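Local atomic coordinates of laccase (Botrytis aclada, PDB entry 3SQR), a protein that oxidises phenolic substrates with its copper ions while reducing dioxygen to water, and probably serves in lignin degradation and the detoxification of lignin-derived products. Residues G250-L255 / N342-L347. Numbering follows the deposited sequence. Where two conformers were deposited one is given.
Sequences GKKFEL and NATGIL. With NAG (2-acetamido-2-deoxy-beta-D-glucopyranose), chain K; NAG (2-acetamido-2-deoxy-beta-D-glucopyranose), chain C; SO4 (sulfate ion), chain M.
K252 spans the gap to 342-347 before the two segments pair as strands, and it does so with its whole length. Its side chain bends at chi2 (-56°), which carries CD over the T344 carbonyl; CB and CG lie across the end of I346, with CB 3.9 Å from I346 CD1. The ammonium then gives a hydrogen bond to T344 OG1 (NZ to OG1 2.8 Å) and also lies 2.8 Å from the carbonyl O of N342, the same residue whose ND2 carries an N-linked NAG. A water connects NZ with the acetamido O7 of that sugar, and N234 OD1 is a further partner from outside.

At F253 the two backbones converge. A second water joins F253 N to T344 O, and the carbonyl of the same residue, F253 O, accepts I346 N directly, at 2.8 Å. The ring, with CG anti to the backbone N (chi1 168°), has the CA of G345 at its edge; CZ meets the acetamido methyl C8 of another glycan's NAG at 3.8 Å.

E254 pairs with I346 in parallel register, its CA-H directed at I346 O, while its carboxylate turns to T256. The same I346 O receives L255 N at 2.9 Å, so a single carbonyl takes both a conventional N-H bond and a weaker CA-H...O contact. L255 and L347 lie side by side on the face opposite E254 and I346, L255 CG 3.9 Å from L347 CD1, with I326 of strand 323-327 touching both.

Strand 254-256 is thus added in parallel to the edge of a sheet in a cupredoxin-like domain, away from the copper sites. Read back from L255 to K252, direct backbone bonds give way to a water and then to the lysine ammonium, whose positive charge is probably stabilised by the oxygens converging on it near the glycosylated end of N342.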
loop_
_atom_site.group_PDB
_atom_site.type_symbol
_atom_site.label_atom_id
_atom_site.label_comp_id
_atom_site.label_asym_id
_atom_site.label_seq_id
_atom_site.Cartn_x
_atom_site.Cartn_y
_atom_site.Cartn_z
ATOM N N GLY A 250 -2.757 25.019 -10.549
ATOM C CA GLY A 250 -3.065 23.606 -10.338
ATOM C C GLY A 250 -4.326 23.292 -11.082
ATOM O O GLY A 250 -5.236 24.115 -11.139
ATOM N N LYS A 251 -4.421 22.076 -11.577
ATOM C CA LYS A 251 -5.554 21.620 -12.309
ATOM C C LYS A 251 -6.104 20.351 -11.712
ATOM O O LYS A 251 -5.356 19.497 -11.267
ATOM C CB LYS A 251 -5.211 21.356 -13.798
ATOM C CG LYS A 251 -5.345 22.570 -14.708
ATOM C CD LYS A 251 -5.284 22.193 -16.235
ATOM C CE LYS A 251 -6.596 21.532 -16.784
ATOM N NZ LYS A 251 -6.598 21.616 -18.277
ATOM N N LYS A 252 -7.425 20.232 -11.764
ATOM C CA LYS A 252 -8.108 19.028 -11.394
ATOM C C LYS A 252 -7.664 17.910 -12.283
ATOM O O LYS A 252 -7.480 18.067 -13.526
ATOM C CB LYS A 252 -9.608 19.137 -11.542
ATOM C CG LYS A 252 -10.277 20.034 -10.482
ATOM C CD LYS A 252 -9.967 19.598 -9.049
ATOM C CE LYS A 252 -10.803 20.318 -7.990
ATOM N NZ LYS A 252 -10.404 19.926 -6.550
ATOM N N PHE A 253 -7.477 16.759 -11.640
ATOM C CA PHE A 253 -7.391 15.502 -12.335
ATOM C C PHE A 253 -8.574 15.403 -13.298
ATOM O O PHE A 253 -9.676 15.772 -12.955
ATOM C CB PHE A 253 -7.539 14.345 -11.375
ATOM C CG PHE A 253 -7.753 13.013 -12.041
ATOM C CD1 PHE A 253 -6.724 12.438 -12.787
ATOM C CD2 PHE A 253 -8.977 12.346 -11.976
ATOM C CE1 PHE A 253 -6.871 11.212 -13.397
ATOM C CE2 PHE A 253 -9.157 11.096 -12.613
ATOM C CZ PHE A 253 -8.087 10.532 -13.347
ATOM N N GLU A 254 -8.315 14.921 -14.483
ATOM C CA GLU A 254 -9.397 14.759 -15.457
ATOM C C GLU A 254 -9.328 13.413 -16.074
ATOM O O GLU A 254 -8.212 12.921 -16.375
ATOM C CB GLU A 254 -9.269 15.822 -16.545
ATOM C CG GLU A 254 -10.457 15.910 -17.498
ATOM C CD GLU A 254 -10.435 14.938 -18.661
ATOM O OE1 GLU A 254 -9.355 14.378 -18.958
ATOM O OE2 GLU A 254 -11.515 14.736 -19.282
ATOM N N LEU A 255 -10.495 12.854 -16.335
ATOM C CA LEU A 255 -10.678 11.540 -16.886
ATOM C C LEU A 255 -11.804 11.686 -17.939
ATOM O O LEU A 255 -12.829 12.244 -17.602
ATOM C CB LEU A 255 -11.161 10.579 -15.787
ATOM C CG LEU A 255 -11.457 9.155 -16.242
ATOM C CD1 LEU A 255 -10.336 8.481 -17.101
ATOM C CD2 LEU A 255 -11.932 8.277 -15.078
ATOM N N ASN A 342 -11.808 19.656 -1.378
ATOM C CA ASN A 342 -11.177 19.732 -2.715
ATOM C C ASN A 342 -10.473 18.480 -3.182
ATOM O O ASN A 342 -9.782 18.497 -4.203
ATOM C CB ASN A 342 -10.241 20.911 -2.818
ATOM C CG ASN A 342 -10.865 22.235 -2.404
ATOM O OD1 ASN A 342 -10.629 22.699 -1.270
ATOM N ND2 ASN A 342 -11.643 22.856 -3.281
ATOM N N ALA A 343 -10.723 17.368 -2.473
ATOM C CA ALA A 343 -10.212 16.034 -2.900
ATOM C C ALA A 343 -11.161 15.499 -3.954
ATOM O O ALA A 343 -11.923 14.589 -3.710
ATOM C CB ALA A 343 -10.137 15.083 -1.712
ATOM N N THR A 344 -11.080 16.088 -5.138
ATOM C CA THR A 344 -11.969 15.836 -6.217
ATOM C C THR A 344 -11.189 15.940 -7.528
ATOM O O THR A 344 -10.087 16.523 -7.586
ATOM C CB THR A 344 -13.118 16.897 -6.320
ATOM O OG1 THR A 344 -12.577 18.200 -6.526
ATOM C CG2 THR A 344 -13.983 16.868 -5.034
ATOM N N GLY A 345 -11.812 15.403 -8.545
ATOM C CA GLY A 345 -11.380 15.523 -9.927
ATOM C C GLY A 345 -12.618 15.637 -10.805
ATOM O O GLY A 345 -13.722 15.743 -10.299
ATOM N N ILE A 346 -12.389 15.631 -12.095
ATOM C CA ILE A 346 -13.429 15.832 -13.087
ATOM C C ILE A 346 -13.428 14.746 -14.112
ATOM O O ILE A 346 -12.384 14.423 -14.749
ATOM C CB ILE A 346 -13.226 17.204 -13.842
ATOM C CG1 ILE A 346 -13.274 18.363 -12.881
ATOM C CG2 ILE A 346 -14.275 17.340 -14.902
ATOM C CD1 ILE A 346 -12.905 19.731 -13.532
ATOM N N LEU A 347 -14.615 14.142 -14.284
ATOM C CA LEU A 347 -14.924 13.243 -15.326
ATOM C C LEU A 347 -15.654 14.030 -16.434
ATOM O O LEU A 347 -16.590 14.722 -16.115
ATOM C CB LEU A 347 -15.879 12.197 -14.814
ATOM C CG LEU A 347 -16.301 11.178 -15.874
ATOM C CD1 LEU A 347 -15.149 10.264 -16.225
ATOM C CD2 LEU A 347 -17.471 10.377 -15.349
HETATM C C1 NAG K . -12.219 24.112 -2.860
HETATM C C2 NAG K . -12.040 25.191 -3.894
HETATM C C3 NAG K . -12.903 26.420 -3.515
HETATM C C4 NAG K . -14.332 25.914 -3.338
HETATM C C5 NAG K . -14.363 24.900 -2.213
HETATM C C6 NAG K . -15.758 24.328 -2.053
HETATM C C7 NAG K . -9.882 25.019 -4.997
HETATM C C8 NAG K . -8.430 25.352 -4.958
HETATM N N2 NAG K . -10.635 25.473 -3.972
HETATM O O3 NAG K . -12.809 27.373 -4.550
HETATM O O4 NAG K . -15.220 26.918 -2.958
HETATM O O5 NAG K . -13.580 23.829 -2.627
HETATM O O6 NAG K . -15.589 23.176 -1.273
HETATM O O7 NAG K . -10.321 24.328 -5.943
HETATM C C1 NAG C . -2.584 8.522 -13.611
HETATM C C2 NAG C . -3.268 8.196 -14.935
HETATM C C3 NAG C . -2.506 7.050 -15.570
HETATM C C4 NAG C . -1.036 7.389 -15.774
HETATM C C5 NAG C . -0.431 8.032 -14.484
HETATM C C6 NAG C . 0.708 8.959 -14.828
HETATM C C7 NAG C . -5.634 8.035 -15.422
HETATM C C8 NAG C . -6.965 7.346 -15.173
HETATM N N2 NAG C . -4.574 7.648 -14.727
HETATM O O3 NAG C . -3.088 6.640 -16.785
HETATM O O4 NAG C . -0.303 6.193 -16.098
HETATM O O5 NAG C . -1.291 8.957 -13.867
HETATM O O6 NAG C . 1.480 9.223 -13.655
HETATM O O7 NAG C . -5.496 8.944 -16.247
HETATM S S SO4 M . -9.257 19.418 -18.611
HETATM O O1 SO4 M . -8.771 20.597 -19.312
HETATM O O2 SO4 M . -8.101 18.761 -17.990
HETATM O O3 SO4 M . -10.193 19.789 -17.562
HETATM O O4 SO4 M . -9.908 18.522 -19.581
HETATM O O HOH W 1 -11.944 21.661 -5.356
HETATM O O HOH W 2 -7.543 16.728 -8.799
#